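Local coordinates for putative phosphonate binding protein for ABC transporter (Prochlorococcus marinus str. MIT 9301, PDB 5LQ5) that binds inorganic phosphite strongly, and methylphosphonate and phosphate only very weakly, probably as the solute-binding component of an ABC transporter, at residues F119-E124 with S128-P133; G156-T161 with V204-V209; L233-K238 with N248-I253. All coordinates share one frame; numbering follows the deposited sequence. Where two conformers were deposited one is given.

Contact 1 (F119-E124 with S128-P133); sequences FTFGSE and SGRLMP. With PO3 (phosphite ion), chain B.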
loop_
_atom_site.group_PDB
_atom_site.type_symbol
_atom_site.label_atom_id
_atom_site.label_comp_id
_atom_site.label_asym_id
_atom_site.label_seq_id
_atom_site.Cartn_x
_atom_site.Cartn_y
_atom_site.Cartn_z
ATOM N N PHE A 119 0.860 20.895 -1.318
ATOM C CA PHE A 119 1.204 19.500 -1.689
ATOM C C PHE A 119 0.724 18.558 -0.588
ATOM O O PHE A 119 0.893 18.835 0.602
ATOM C CB PHE A 119 2.722 19.326 -1.889
ATOM C CG PHE A 119 3.103 17.970 -2.361
ATOM C CD1 PHE A 119 3.140 17.687 -3.715
ATOM C CD2 PHE A 119 3.314 16.943 -1.466
ATOM C CE1 PHE A 119 3.437 16.409 -4.179
ATOM C CE2 PHE A 119 3.624 15.672 -1.906
ATOM C CZ PHE A 119 3.662 15.392 -3.256
ATOM N N THR A 120 0.103 17.454 -0.998
ATOM C CA THR A 120 -0.272 16.384 -0.046
ATOM C C THR A 120 0.331 15.019 -0.443
ATOM O O THR A 120 0.289 14.594 -1.591
ATOM C CB THR A 120 -1.781 16.247 0.161
ATOM O OG1 THR A 120 -2.044 15.360 1.266
ATOM C CG2 THR A 120 -2.523 15.754 -1.082
ATOM N N PHE A 121 0.872 14.354 0.549
ATOM C CA PHE A 121 1.189 12.963 0.508
ATOM C C PHE A 121 -0.040 12.152 0.924
ATOM O O PHE A 121 -1.084 12.687 1.327
ATOM C CB PHE A 121 2.289 12.662 1.533
ATOM C CG PHE A 121 3.634 13.290 1.231
ATOM C CD1 PHE A 121 4.435 12.825 0.203
ATOM C CD2 PHE A 121 4.094 14.330 1.992
ATOM C CE1 PHE A 121 5.677 13.367 -0.015
ATOM C CE2 PHE A 121 5.318 14.893 1.752
ATOM C CZ PHE A 121 6.097 14.419 0.757
ATOM N N GLY A 122 0.083 10.851 0.813
ATOM C CA GLY A 122 -0.829 9.910 1.449
ATOM C C GLY A 122 -0.548 9.758 2.944
ATOM O O GLY A 122 -0.124 10.700 3.601
ATOM N N SER A 123 -0.762 8.553 3.462
ATOM C CA SER A 123 -0.402 8.288 4.856
ATOM C C SER A 123 1.041 8.632 5.135
ATOM O O SER A 123 1.904 8.386 4.305
ATOM C CB SER A 123 -0.619 6.819 5.216
ATOM O OG SER A 123 -0.126 6.516 6.541
ATOM N N GLU A 124 1.287 9.104 6.355
ATOM C CA GLU A 124 2.666 9.363 6.780
ATOM C C GLU A 124 3.529 8.110 6.630
ATOM O O GLU A 124 4.722 8.227 6.425
ATOM C CB GLU A 124 2.691 9.760 8.266
ATOM C CG GLU A 124 2.013 11.111 8.597
ATOM C CD GLU A 124 0.513 11.049 8.888
ATOM O OE1 GLU A 124 -0.166 10.037 8.550
ATOM O OE2 GLU A 124 0.006 12.052 9.469
ATOM N N SER A 128 4.339 4.176 -1.265
ATOM C CA SER A 128 4.043 4.802 -2.562
ATOM C C SER A 128 3.418 6.198 -2.492
ATOM O O SER A 128 3.439 6.950 -3.460
ATOM C CB SER A 128 3.171 3.880 -3.387
ATOM O OG SER A 128 1.861 3.758 -2.859
ATOM N N GLY A 129 2.914 6.534 -1.311
ATOM C CA GLY A 129 2.249 7.808 -1.092
ATOM C C GLY A 129 3.037 8.786 -0.247
ATOM O O GLY A 129 2.667 9.935 -0.135
ATOM N N ARG A 130 4.142 8.332 0.328
ATOM C CA ARG A 130 4.949 9.226 1.167
ATOM C C ARG A 130 6.442 8.964 1.079
ATOM O O ARG A 130 7.184 9.856 0.696
ATOM C CB ARG A 130 4.503 9.216 2.626
ATOM C CG ARG A 130 5.124 10.314 3.480
ATOM C CD ARG A 130 6.464 9.926 4.065
ATOM N NE ARG A 130 7.108 11.084 4.702
ATOM C CZ ARG A 130 6.824 11.550 5.926
ATOM N NH1 ARG A 130 5.965 10.921 6.711
ATOM N NH2 ARG A 130 7.426 12.659 6.373
ATOM N N LEU A 131 6.890 7.770 1.482
ATOM C CA LEU A 131 8.315 7.504 1.645
ATOM C C LEU A 131 9.060 7.728 0.337
ATOM O O LEU A 131 10.050 8.491 0.279
ATOM C CB LEU A 131 8.560 6.095 2.180
ATOM C CG LEU A 131 10.020 5.818 2.553
ATOM C CD1 LEU A 131 10.414 6.510 3.859
ATOM C CD2 LEU A 131 10.309 4.309 2.589
ATOM N N MET A 132 8.627 7.027 -0.698
ATOM C CA MET A 132 9.325 7.121 -1.973
ATOM C C MET A 132 9.133 8.490 -2.636
ATOM O O MET A 132 10.106 9.068 -3.097
ATOM C CB MET A 132 8.992 5.924 -2.832
ATOM C CG MET A 132 9.500 4.596 -2.224
ATOM S SD MET A 132 11.235 4.529 -1.714
ATOM C CE MET A 132 11.996 4.849 -3.300
ATOM N N PRO A 133 7.905 9.040 -2.634
ATOM C CA PRO A 133 7.747 10.423 -3.126
ATOM C C PRO A 133 8.668 11.439 -2.461
ATOM O O PRO A 133 9.301 12.263 -3.165
ATOM C CB PRO A 133 6.268 10.707 -2.859
ATOM C CG PRO A 133 5.615 9.368 -3.141
ATOM C CD PRO A 133 6.571 8.382 -2.514
HETATM P P PO3 B . 1.767 1.738 0.464
HETATM O O1 PO3 B . 2.473 2.027 -0.902
HETATM O O2 PO3 B . 2.756 1.581 1.691
HETATM O O3 PO3 B . 0.656 2.784 0.756
#

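Contact 2 (G156-T161 with V204-V209); sequences GSHDAT and VDYHWV. With PO3 (phosphite ion), chain B.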
loop_
_atom_site.group_PDB
_atom_site.type_symbol
_atom_site.label_atom_id
_atom_site.label_comp_id
_atom_site.label_asym_id
_atom_site.label_seq_id
_atom_site.Cartn_x
_atom_site.Cartn_y
_atom_site.Cartn_z
ATOM N N GLY A 156 -3.738 10.147 4.325
ATOM C CA GLY A 156 -4.046 8.823 4.855
ATOM C C GLY A 156 -4.340 7.692 3.905
ATOM O O GLY A 156 -4.353 6.533 4.287
ATOM N N SER A 157 -4.604 8.014 2.654
ATOM C CA SER A 157 -4.917 6.953 1.688
ATOM C C SER A 157 -4.744 7.473 0.277
ATOM O O SER A 157 -4.812 8.680 0.016
ATOM C CB SER A 157 -6.331 6.409 1.872
ATOM O OG SER A 157 -7.297 7.060 1.033
ATOM N N HIS A 158 -4.559 6.537 -0.648
ATOM C CA HIS A 158 -4.359 6.927 -2.050
ATOM C C HIS A 158 -5.649 7.520 -2.636
ATOM O O HIS A 158 -5.601 8.470 -3.440
ATOM C CB HIS A 158 -3.838 5.769 -2.872
ATOM C CG HIS A 158 -2.575 5.205 -2.326
ATOM N ND1 HIS A 158 -1.449 5.974 -2.128
ATOM C CD2 HIS A 158 -2.307 3.990 -1.787
ATOM C CE1 HIS A 158 -0.520 5.232 -1.551
ATOM N NE2 HIS A 158 -1.005 4.020 -1.357
ATOM N N ASP A 159 -6.797 6.956 -2.262
ATOM C CA ASP A 159 -8.103 7.521 -2.755
ATOM C C ASP A 159 -8.292 8.943 -2.196
ATOM O O ASP A 159 -8.721 9.864 -2.904
ATOM C CB ASP A 159 -9.292 6.646 -2.400
ATOM C CG ASP A 159 -9.386 5.387 -3.226
ATOM O OD1 ASP A 159 -8.841 5.330 -4.366
ATOM O OD2 ASP A 159 -10.090 4.474 -2.725
ATOM N N ALA A 160 -7.889 9.138 -0.933
ATOM C CA ALA A 160 -8.041 10.464 -0.332
ATOM C C ALA A 160 -7.119 11.528 -0.939
ATOM O O ALA A 160 -7.505 12.683 -1.059
ATOM C CB ALA A 160 -7.872 10.415 1.165
ATOM N N THR A 161 -5.931 11.114 -1.378
ATOM C CA THR A 161 -5.010 12.016 -2.063
ATOM C C THR A 161 -5.620 12.508 -3.375
ATOM O O THR A 161 -5.648 13.678 -3.640
ATOM C CB THR A 161 -3.679 11.308 -2.330
ATOM O OG1 THR A 161 -3.123 10.941 -1.071
ATOM C CG2 THR A 161 -2.713 12.155 -3.081
ATOM N N VAL A 204 10.268 -1.622 -4.243
ATOM C CA VAL A 204 9.459 -2.763 -3.743
ATOM C C VAL A 204 8.326 -2.231 -2.856
ATOM O O VAL A 204 8.520 -1.257 -2.151
ATOM C CB VAL A 204 10.301 -3.790 -2.956
ATOM C CG1 VAL A 204 10.738 -3.258 -1.609
ATOM C CG2 VAL A 204 9.526 -5.063 -2.764
ATOM N N ASP A 205 7.165 -2.885 -2.852
ATOM C CA ASP A 205 6.046 -2.385 -2.047
ATOM C C ASP A 205 5.253 -3.498 -1.339
ATOM O O ASP A 205 5.700 -4.027 -0.297
ATOM C CB ASP A 205 5.191 -1.395 -2.851
ATOM C CG ASP A 205 4.307 -0.491 -1.946
ATOM O OD1 ASP A 205 4.243 -0.724 -0.703
ATOM O OD2 ASP A 205 3.750 0.512 -2.465
ATOM N N TYR A 206 4.044 -3.783 -1.820
ATOM C CA TYR A 206 3.096 -4.516 -0.994
ATOM C C TYR A 206 3.436 -5.977 -0.801
ATOM O O TYR A 206 4.031 -6.614 -1.672
ATOM C CB TYR A 206 1.687 -4.432 -1.568
ATOM C CG TYR A 206 1.047 -3.067 -1.577
ATOM C CD1 TYR A 206 0.083 -2.755 -0.640
ATOM C CD2 TYR A 206 1.328 -2.119 -2.551
ATOM C CE1 TYR A 206 -0.561 -1.537 -0.628
ATOM C CE2 TYR A 206 0.698 -0.862 -2.557
ATOM C CZ TYR A 206 -0.271 -0.589 -1.617
ATOM O OH TYR A 206 -0.883 0.668 -1.671
ATOM N N HIS A 207 3.035 -6.508 0.351
ATOM C CA HIS A 207 3.225 -7.912 0.685
ATOM C C HIS A 207 2.396 -8.380 1.855
ATOM O O HIS A 207 2.040 -7.589 2.741
ATOM C CB HIS A 207 4.704 -8.208 0.941
ATOM C CG HIS A 207 5.329 -7.437 2.066
ATOM N ND1 HIS A 207 5.616 -6.088 1.987
ATOM C CD2 HIS A 207 5.800 -7.846 3.264
ATOM C CE1 HIS A 207 6.202 -5.703 3.110
ATOM N NE2 HIS A 207 6.330 -6.751 3.895
ATOM N N TRP A 208 2.062 -9.668 1.818
ATOM C CA TRP A 208 1.404 -10.353 2.904
ATOM C C TRP A 208 2.402 -10.758 3.958
ATOM O O TRP A 208 3.431 -11.336 3.647
ATOM C CB TRP A 208 0.701 -11.620 2.433
ATOM C CG TRP A 208 -0.555 -11.415 1.630
ATOM C CD1 TRP A 208 -0.731 -11.602 0.275
ATOM C CD2 TRP A 208 -1.838 -11.048 2.152
ATOM N NE1 TRP A 208 -2.028 -11.333 -0.057
ATOM C CE2 TRP A 208 -2.731 -11.010 1.071
ATOM C CE3 TRP A 208 -2.300 -10.725 3.423
ATOM C CZ2 TRP A 208 -4.069 -10.671 1.234
ATOM C CZ3 TRP A 208 -3.631 -10.408 3.590
ATOM C CH2 TRP A 208 -4.495 -10.374 2.501
ATOM N N VAL A 209 2.026 -10.540 5.207
ATOM C CA VAL A 209 2.795 -10.907 6.380
ATOM C C VAL A 209 1.919 -11.729 7.306
ATOM O O VAL A 209 0.815 -11.311 7.634
ATOM C CB VAL A 209 3.357 -9.683 7.120
ATOM C CG1 VAL A 209 4.202 -10.117 8.321
ATOM C CG2 VAL A 209 4.200 -8.808 6.181
HETATM P P PO3 B . 1.767 1.738 0.464
HETATM O O1 PO3 B . 2.473 2.027 -0.902
HETATM O O2 PO3 B . 2.756 1.581 1.691
HETATM O O3 PO3 B . 0.656 2.784 0.756
#

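Contact 3 (L233-K238 with N248-I253); sequences LDIKQK and NAKRFI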
loop_
_atom_site.group_PDB
_atom_site.type_symbol
_atom_site.label_atom_id
_atom_site.label_comp_id
_atom_site.label_asym_id
_atom_site.label_seq_id
_atom_site.Cartn_x
_atom_site.Cartn_y
_atom_site.Cartn_z
ATOM N N LEU A 233 -3.673 -19.351 -6.074
ATOM C CA LEU A 233 -4.817 -18.641 -6.628
ATOM C C LEU A 233 -4.639 -18.500 -8.149
ATOM O O LEU A 233 -3.594 -18.090 -8.665
ATOM C CB LEU A 233 -5.042 -17.274 -5.973
ATOM C CG LEU A 233 -5.591 -17.273 -4.545
ATOM C CD1 LEU A 233 -5.526 -15.862 -3.964
ATOM C CD2 LEU A 233 -7.007 -17.807 -4.458
ATOM N N ASP A 234 -5.696 -18.861 -8.848
ATOM C CA ASP A 234 -5.669 -19.254 -10.261
ATOM C C ASP A 234 -6.684 -18.403 -11.039
ATOM O O ASP A 234 -7.904 -18.543 -10.882
ATOM C CB ASP A 234 -5.980 -20.759 -10.365
ATOM C CG ASP A 234 -6.137 -21.257 -11.787
ATOM O OD1 ASP A 234 -5.640 -20.614 -12.731
ATOM O OD2 ASP A 234 -6.762 -22.327 -11.933
ATOM N N ILE A 235 -6.146 -17.517 -11.869
ATOM C CA ILE A 235 -6.934 -16.566 -12.702
ATOM C C ILE A 235 -8.031 -17.276 -13.552
ATOM O O ILE A 235 -9.056 -16.690 -13.899
ATOM C CB ILE A 235 -5.995 -15.730 -13.617
ATOM C CG1 ILE A 235 -6.715 -14.494 -14.173
ATOM C CG2 ILE A 235 -5.392 -16.572 -14.743
ATOM C CD1 ILE A 235 -6.834 -13.362 -13.174
ATOM N N LYS A 236 -7.801 -18.545 -13.860
ATOM C CA LYS A 236 -8.748 -19.340 -14.677
ATOM C C LYS A 236 -10.009 -19.818 -13.961
ATOM O O LYS A 236 -10.944 -20.299 -14.587
ATOM C CB LYS A 236 -8.009 -20.505 -15.319
ATOM C CG LYS A 236 -7.095 -19.987 -16.423
ATOM C CD LYS A 236 -5.786 -20.739 -16.531
ATOM C CE LYS A 236 -4.589 -19.808 -16.405
ATOM N NZ LYS A 236 -3.318 -20.559 -16.583
ATOM N N GLN A 237 -10.014 -19.681 -12.653
ATOM C CA GLN A 237 -11.136 -20.040 -11.815
ATOM C C GLN A 237 -11.908 -18.776 -11.502
ATOM O O GLN A 237 -11.316 -17.790 -11.082
ATOM C CB GLN A 237 -10.587 -20.628 -10.540
ATOM C CG GLN A 237 -11.424 -21.624 -9.818
ATOM C CD GLN A 237 -10.527 -22.703 -9.252
ATOM O OE1 GLN A 237 -9.498 -23.045 -9.840
ATOM N NE2 GLN A 237 -10.886 -23.226 -8.106
ATOM N N LYS A 238 -13.221 -18.820 -11.662
ATOM C CA LYS A 238 -14.022 -17.603 -11.575
ATOM C C LYS A 238 -13.900 -16.913 -10.209
ATOM O O LYS A 238 -13.660 -15.708 -10.140
ATOM C CB LYS A 238 -15.486 -17.851 -11.940
ATOM C CG LYS A 238 -16.185 -16.583 -12.432
ATOM C CD LYS A 238 -17.028 -16.810 -13.680
ATOM C CE LYS A 238 -17.201 -15.537 -14.504
ATOM N NZ LYS A 238 -18.409 -14.737 -14.167
ATOM N N ASN A 248 -5.569 -6.285 -8.806
ATOM C CA ASN A 248 -4.970 -5.848 -10.101
ATOM C C ASN A 248 -3.765 -6.711 -10.469
ATOM O O ASN A 248 -2.713 -6.219 -10.880
ATOM C CB ASN A 248 -4.571 -4.370 -10.025
ATOM C CG ASN A 248 -5.708 -3.497 -9.564
ATOM O OD1 ASN A 248 -5.587 -2.780 -8.569
ATOM N ND2 ASN A 248 -6.834 -3.555 -10.269
ATOM N N ALA A 249 -3.949 -8.021 -10.314
ATOM C CA ALA A 249 -2.852 -8.979 -10.476
ATOM C C ALA A 249 -3.357 -10.262 -11.102
ATOM O O ALA A 249 -4.501 -10.635 -10.893
ATOM C CB ALA A 249 -2.192 -9.289 -9.156
ATOM N N LYS A 250 -2.490 -10.908 -11.871
ATOM C CA LYS A 250 -2.773 -12.245 -12.468
ATOM C C LYS A 250 -2.490 -13.400 -11.522
ATOM O O LYS A 250 -2.989 -14.515 -11.703
ATOM C CB LYS A 250 -2.005 -12.414 -13.793
ATOM C CG LYS A 250 -2.243 -11.280 -14.795
ATOM C CD LYS A 250 -3.686 -11.198 -15.284
ATOM C CE LYS A 250 -4.060 -9.784 -15.703
ATOM N NZ LYS A 250 -5.442 -9.715 -16.253
ATOM N N ARG A 251 -1.673 -13.117 -10.509
ATOM C CA ARG A 251 -1.223 -14.113 -9.543
ATOM C C ARG A 251 -0.551 -13.439 -8.344
ATOM O O ARG A 251 -0.161 -12.269 -8.401
ATOM C CB ARG A 251 -0.216 -15.072 -10.190
ATOM C CG ARG A 251 1.031 -14.393 -10.754
ATOM C CD ARG A 251 1.992 -15.404 -11.357
ATOM N NE ARG A 251 3.260 -14.782 -11.735
ATOM C CZ ARG A 251 4.409 -15.417 -11.944
ATOM N NH1 ARG A 251 4.498 -16.743 -11.840
ATOM N NH2 ARG A 251 5.492 -14.707 -12.254
ATOM N N PHE A 252 -0.416 -14.211 -7.282
ATOM C CA PHE A 252 0.543 -13.927 -6.210
ATOM C C PHE A 252 1.790 -14.781 -6.402
ATOM O O PHE A 252 1.707 -15.868 -6.932
ATOM C CB PHE A 252 -0.047 -14.196 -4.829
ATOM C CG PHE A 252 -1.102 -13.204 -4.407
ATOM C CD1 PHE A 252 -0.752 -11.943 -3.954
ATOM C CD2 PHE A 252 -2.432 -13.535 -4.468
ATOM C CE1 PHE A 252 -1.745 -11.039 -3.578
ATOM C CE2 PHE A 252 -3.415 -12.655 -4.093
ATOM C CZ PHE A 252 -3.081 -11.400 -3.622
ATOM N N ILE A 253 2.917 -14.265 -5.944
ATOM C CA ILE A 253 4.238 -14.883 -6.042
ATOM C C ILE A 253 4.949 -14.801 -4.696
ATOM O O ILE A 253 4.559 -14.034 -3.808
ATOM C CB ILE A 253 5.128 -14.199 -7.115
ATOM C CG1 ILE A 253 5.423 -12.743 -6.746
ATOM C CG2 ILE A 253 4.466 -14.280 -8.483
ATOM C CD1 ILE A 253 6.501 -12.121 -7.610
HETATM O O HOH W 1 -3.326 -17.060 -11.308
HETATM O O HOH W 2 -1.651 -16.793 -7.305
#

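Contact 1 (F119-E124 with S128-P133)
The aromatic ring of Phe121 lies under the aliphatic part of Arg130, whose CG rests over one face near the rim, 4.0 Å from Phe121 CG. On the opposite face Phe119 brings CE2 over the ring centre, so the ring is sandwiched between an arginine stem and a neighbouring phenylalanine. At its edge, Pro133 CB meets Phe121 CE1 at 3.9 Å. The guanidinium itself is too far along for more than a weak cation-pi attraction. Arg130 starts out with CG trans to its own backbone N and then bends at chi2 (-87°), which brings NH1 round to the carbonyl of Glu124. That bond, 3.0 Å from Arg130 NH1 to Glu124 O, lies in the guanidinium plane and uses a lone pair of the oxygen. NE meanwhile forms a salt bridge with Glu134, one turn on in the helix, so the two grips together fix how the group is turned.

Closer to the ligand the backbones themselves meet, helped by the lack of a side chain on Gly129, where a CB would sit tightly against Gly122 CA. Gly122 N donates to Gly129 O (2.9 Å, 157° at the hydrogen) from above the carbonyl plane. The helix widens into a pi-type turn at 128-131. Its first residues face the phosphite: Ser128 reaches O1 with both OG (2.7 Å) and its backbone N (2.9 Å), and Thr127 N also donates to the ion, an example of an anion held at a helix N-terminus. The contact belongs to the beta-alpha-beta unit of strand 119-121, helix 127-139 and strand 153-154; the axes of strand 119-121 and of the helical segment 128-133 run at 107° to each other. Strand 172-176 adjoins Phe119 and Pro133, while helix 261-269 packs against Leu131 and Met132.

Contact 2 (G156-T161 with V204-V209)
The imidazole of His158 meets Tyr206 and the phosphite at its edge, near the ring plane: NE2 donates to PO3 O3 (3.0 Å) and makes a second, weak bond to Tyr206 OH (3.4 Å, 124° at the hydrogen). The Tyr206 ring lies obliquely to the ion, with CZ 3.7 Å from the phosphorus, and packs nearly parallel to the ring of Trp62. His158 and Tyr206 approach from opposite directions, and they also come from different halves of the protein. This is the bilobal arrangement of periplasmic binding proteins, in which two alpha/beta lobes close on the ligand between them. His158 opens helix 158-167, which Ser157 caps by accepting Ala160 N at its OG (2.9 Å); with CG of His158 opposite its carbonyl carbon (chi1 -57°), the ring extends from this first turn toward the ion. Across the cleft, Tyr206 precedes strand 207-210, and its hydroxyl is chiefly bonded to Asp13, with Asn176 of the other lobe as a further partner. With a phenylalanine in place of Tyr206 the hydroxyl is gone, and Asp13 would probably be left without its mate and Asn176 without its bond across the cleft. Asp205 OD2 comes to 2.5 Å from PO3 O1, while its OD1 is held by Gly65 N.

Contact 3 (L233-K238 with N248-I253)
Ile235, Leu233 and Lys250 bury most of the surface here, and each uses a different part of itself. Ile235 turns its CB to the backbone of the facing segment, 3.8 Å from Lys250 O. Its CG1 is trans to the backbone N (chi1 -164°), and CD1 is carried to within 4.4 Å of CD in the aliphatic chain of Lys250. Leu233 takes the other end of the contact, where its CD1 touches the edge of the Phe252 ring at CE2 (3.8 Å), the two side chains lying side by side and pointing the same way. No direct hydrogen bond joins the segments; water does the work instead. One water accepts from Ile235 N and donates to Leu233 O and to Lys250 O (2.6 Å), while a second accepts from Phe252 N and reaches Leu233 O. The 233-238 segment contains a type I beta turn from Asp234 to Gln237, overlapped by an Asx turn in which Asp234 OD1 accepts from Lys236 N. Helix 238-246 follows directly from Gln237, its N-cap, and is closed by a Schellman motif, with Asn248 at positive phi. The chain then enters a short, weakly bonded strand at about 252-253, at the margin of the six-stranded sheet, where Phe252 meets Phe247 and Trp208 edge-to-face.

In the fold
Contacts 1 and 2, with centres 10 Å apart, share the phosphite and meet directly: Ser128 OG is 3.1 Å from His158 CE1, and Ser128 CB is 3.5 Å from Asp205 OD2. Contact 1 lies within the lobe built on the five-stranded sheet, whereas contact 2 spans the cleft to the lobe of the six-stranded one. Tyr46, Ser126 and Thr127 add further hydrogen bonds to the ion. Contact 3 stands apart, centred 29 Å from contact 1 and 20 Å from contact 2. It still reaches the same sheet as contact 2, with Trp208 NE1 packed 3.5 Å from Phe252 CE1, although the Phe252 side chain remains about 14 Å from the phosphite.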